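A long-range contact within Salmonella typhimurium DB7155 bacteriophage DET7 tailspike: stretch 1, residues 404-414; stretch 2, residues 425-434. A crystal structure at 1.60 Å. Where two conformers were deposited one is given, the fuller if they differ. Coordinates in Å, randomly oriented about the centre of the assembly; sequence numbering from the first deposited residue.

Stretch 1 (404-414) PQPSNGLVISA
Stretch 2, residues 425-434: NVPPDKILVG

Two short strands, 412-414 and 431-433, lie side by side and run parallel, their axes 15° apart and 4.8 Å at closest approach. The register pairs Ile412 with Ile431, Ser413 with Leu432 and Ala414 with Val433, CA to CA 4.7 to 4.9 Å. As in any parallel ladder, Leu432 bonds through N and O to the two residues flanking its partner Ser413: Leu432 N donates to Ile412 O (2.9 Å), and Leu432 O accepts from Ala414 N (2.8 Å, nearly linear at 174°). Gly434 N extends the ladder to Ala414 O at 3.1 Å, where the chain turns its corner.

Lys430, which has the most surface covered, lies just before the first paired rung. It closes a type I turn from Pro427, its N 3.1 Å from Pro427 O, and at phi/psi -114/35 its carbonyl O receives Val411 N at 2.8 Å and, weakly, Ile412 N at 3.3 Å. Val411, at -77/-52, departs from extended geometry just before its strand. The Lys430 side chain, mmtt, points its CB toward stretch 1; its CD lies 4.0 Å from Gly409 O, and NZ reaches a water, weakly at 3.4 Å, that donates to Ser407 O.

Leu432 comes next in covered area. Its tp side chain shares a face with Ser413, CD2 3.8 Å from Ser413 OG, while its CB meets Leu410 CD1 at 3.9 Å; Leu410 gives it apolar contact, though it stays exposed.

Ile412 (mt) occupies the other face with Ile431 (mt), Ala414 and Val433 (m), all buried. Its CG2 packs 3.7 Å from Val433 CG1, two rungs ahead on the same face, so the diagonal contact is closer than the one across, Ile412 CB to Ile431 CG2 at 4.5 Å.

Before the ladder, Val411 (t) places CG2 4.1 Å from Pro427 CD. Gln405 (mm) gives NE2 to a water at 3.0 Å, which donates to Asn425 O at 2.8 Å, bridging the N-terminal parts of both stretches.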

# COMPACT_ATOMS: atom_id res chain seq x y z
N PRO A 404 -20.36 -7.08 -14.48
CA PRO A 404 -20.51 -6.75 -15.88
C PRO A 404 -20.41 -5.26 -16.08
O PRO A 404 -20.83 -4.47 -15.22
CB PRO A 404 -21.89 -7.30 -16.25
CG PRO A 404 -22.62 -7.41 -15.01
CD PRO A 404 -21.59 -7.63 -13.90
N GLN A 405 -19.89 -4.85 -17.23
CA GLN A 405 -19.71 -3.41 -17.47
C GLN A 405 -21.04 -2.70 -17.59
O GLN A 405 -21.97 -3.21 -18.20
CB GLN A 405 -18.90 -3.18 -18.75
CG GLN A 405 -17.43 -3.54 -18.63
CD GLN A 405 -16.63 -2.53 -17.84
OE1 GLN A 405 -16.99 -1.36 -17.74
NE2 GLN A 405 -15.56 -3.00 -17.22
N PRO A 406 -21.13 -1.49 -17.04
CA PRO A 406 -22.35 -0.71 -17.29
C PRO A 406 -22.46 -0.32 -18.76
O PRO A 406 -21.43 -0.10 -19.41
CB PRO A 406 -22.15 0.56 -16.45
CG PRO A 406 -20.75 0.62 -16.10
CD PRO A 406 -20.16 -0.77 -16.21
N SER A 407 -23.69 -0.23 -19.26
CA SER A 407 -23.89 0.11 -20.65
C SER A 407 -23.51 1.56 -20.96
O SER A 407 -23.06 1.84 -22.08
CB SER A 407 -25.32 -0.21 -21.10
OG SER A 407 -26.25 0.67 -20.54
N ASN A 408 -23.66 2.47 -20.02
CA ASN A 408 -23.30 3.86 -20.22
C ASN A 408 -21.85 4.14 -19.91
O ASN A 408 -21.29 3.52 -18.98
CB ASN A 408 -24.14 4.79 -19.35
CG ASN A 408 -25.60 4.73 -19.69
OD1 ASN A 408 -25.96 4.71 -20.86
ND2 ASN A 408 -26.46 4.69 -18.67
N GLY A 409 -21.27 5.08 -20.66
CA GLY A 409 -19.99 5.66 -20.30
C GLY A 409 -18.77 4.88 -20.71
O GLY A 409 -18.85 3.70 -21.11
N LEU A 410 -17.63 5.53 -20.56
CA LEU A 410 -16.34 4.91 -20.76
C LEU A 410 -15.79 4.37 -19.42
O LEU A 410 -16.18 4.82 -18.35
CB LEU A 410 -15.34 5.93 -21.29
CG LEU A 410 -15.71 6.60 -22.63
CD1 LEU A 410 -14.84 7.81 -22.91
CD2 LEU A 410 -15.53 5.55 -23.69
N VAL A 411 -14.80 3.51 -19.52
CA VAL A 411 -14.07 3.09 -18.32
C VAL A 411 -13.12 4.24 -17.95
O VAL A 411 -13.09 4.66 -16.80
CB VAL A 411 -13.31 1.80 -18.53
CG1 VAL A 411 -12.43 1.45 -17.31
CG2 VAL A 411 -14.28 0.68 -18.79
N ILE A 412 -12.32 4.71 -18.93
CA ILE A 412 -11.39 5.81 -18.73
C ILE A 412 -11.66 6.91 -19.75
O ILE A 412 -11.72 6.63 -20.93
CB ILE A 412 -9.92 5.35 -18.93
CG1 ILE A 412 -9.54 4.39 -17.82
CG2 ILE A 412 -8.94 6.57 -18.92
CD1 ILE A 412 -8.26 3.61 -18.07
N SER A 413 -11.75 8.14 -19.25
CA SER A 413 -11.77 9.34 -20.07
C SER A 413 -10.72 10.31 -19.53
O SER A 413 -10.93 11.04 -18.54
CB SER A 413 -13.15 9.95 -19.99
OG SER A 413 -13.22 11.21 -20.66
N ALA A 414 -9.57 10.28 -20.18
CA ALA A 414 -8.39 11.06 -19.81
C ALA A 414 -7.68 11.56 -21.05
O ALA A 414 -6.54 11.22 -21.34
CB ALA A 414 -7.45 10.23 -18.92
N ASN A 425 -9.15 -6.79 -17.24
CA ASN A 425 -9.93 -7.07 -18.44
C ASN A 425 -10.80 -5.86 -18.80
O ASN A 425 -12.04 -5.82 -18.67
CB ASN A 425 -10.74 -8.32 -18.21
CG ASN A 425 -11.38 -8.84 -19.48
OD1 ASN A 425 -10.96 -8.50 -20.58
ND2 ASN A 425 -12.36 -9.70 -19.32
N VAL A 426 -10.10 -4.83 -19.22
CA VAL A 426 -10.69 -3.57 -19.58
C VAL A 426 -11.14 -3.68 -21.04
O VAL A 426 -10.34 -4.11 -21.88
CB VAL A 426 -9.67 -2.42 -19.44
CG1 VAL A 426 -10.27 -1.10 -19.89
CG2 VAL A 426 -9.19 -2.27 -18.03
N PRO A 427 -12.41 -3.31 -21.36
CA PRO A 427 -12.82 -3.28 -22.76
C PRO A 427 -12.02 -2.28 -23.58
O PRO A 427 -11.97 -1.11 -23.24
CB PRO A 427 -14.31 -2.89 -22.70
CG PRO A 427 -14.74 -3.20 -21.35
CD PRO A 427 -13.55 -2.98 -20.47
N PRO A 428 -11.34 -2.75 -24.63
CA PRO A 428 -10.43 -1.88 -25.33
C PRO A 428 -11.10 -0.71 -26.05
O PRO A 428 -10.44 0.31 -26.30
CB PRO A 428 -9.68 -2.85 -26.28
CG PRO A 428 -10.53 -4.08 -26.36
CD PRO A 428 -11.30 -4.14 -25.11
N ASP A 429 -12.40 -0.82 -26.29
CA ASP A 429 -13.15 0.25 -26.93
C ASP A 429 -13.71 1.31 -25.95
O ASP A 429 -14.35 2.25 -26.38
CB ASP A 429 -14.25 -0.33 -27.78
CG ASP A 429 -15.27 -1.11 -26.97
OD1 ASP A 429 -14.86 -1.92 -26.07
OD2 ASP A 429 -16.47 -0.96 -27.27
N LYS A 430 -13.50 1.14 -24.65
CA LYS A 430 -14.11 2.04 -23.67
C LYS A 430 -13.04 2.86 -22.96
O LYS A 430 -13.15 3.17 -21.77
CB LYS A 430 -14.92 1.22 -22.68
CG LYS A 430 -16.05 0.47 -23.31
CD LYS A 430 -17.12 1.39 -23.85
CE LYS A 430 -18.29 0.57 -24.40
NZ LYS A 430 -19.26 1.46 -25.03
N ILE A 431 -11.98 3.21 -23.70
CA ILE A 431 -10.89 4.03 -23.21
C ILE A 431 -10.67 5.20 -24.15
O ILE A 431 -10.63 5.01 -25.37
CB ILE A 431 -9.59 3.21 -23.25
CG1 ILE A 431 -9.66 2.02 -22.30
CG2 ILE A 431 -8.41 4.05 -22.93
CD1 ILE A 431 -8.56 1.03 -22.59
N LEU A 432 -10.54 6.39 -23.59
CA LEU A 432 -10.16 7.58 -24.32
C LEU A 432 -9.01 8.18 -23.55
O LEU A 432 -9.19 8.61 -22.43
CB LEU A 432 -11.33 8.56 -24.39
CG LEU A 432 -11.11 10.05 -24.68
CD1 LEU A 432 -10.77 10.28 -26.13
CD2 LEU A 432 -12.37 10.86 -24.32
N VAL A 433 -7.81 8.18 -24.14
CA VAL A 433 -6.63 8.73 -23.49
C VAL A 433 -5.79 9.51 -24.46
O VAL A 433 -5.88 9.27 -25.67
CB VAL A 433 -5.76 7.65 -22.81
CG1 VAL A 433 -6.49 7.03 -21.65
CG2 VAL A 433 -5.31 6.59 -23.82
N GLY A 434 -5.00 10.44 -23.94
CA GLY A 434 -3.99 11.16 -24.73
C GLY A 434 -2.99 10.19 -25.38
O GLY A 434 -2.78 10.21 -26.58
O HOH W 1 -14.66 -5.85 -17.75
O HOH W 2 -22.03 -0.26 -23.96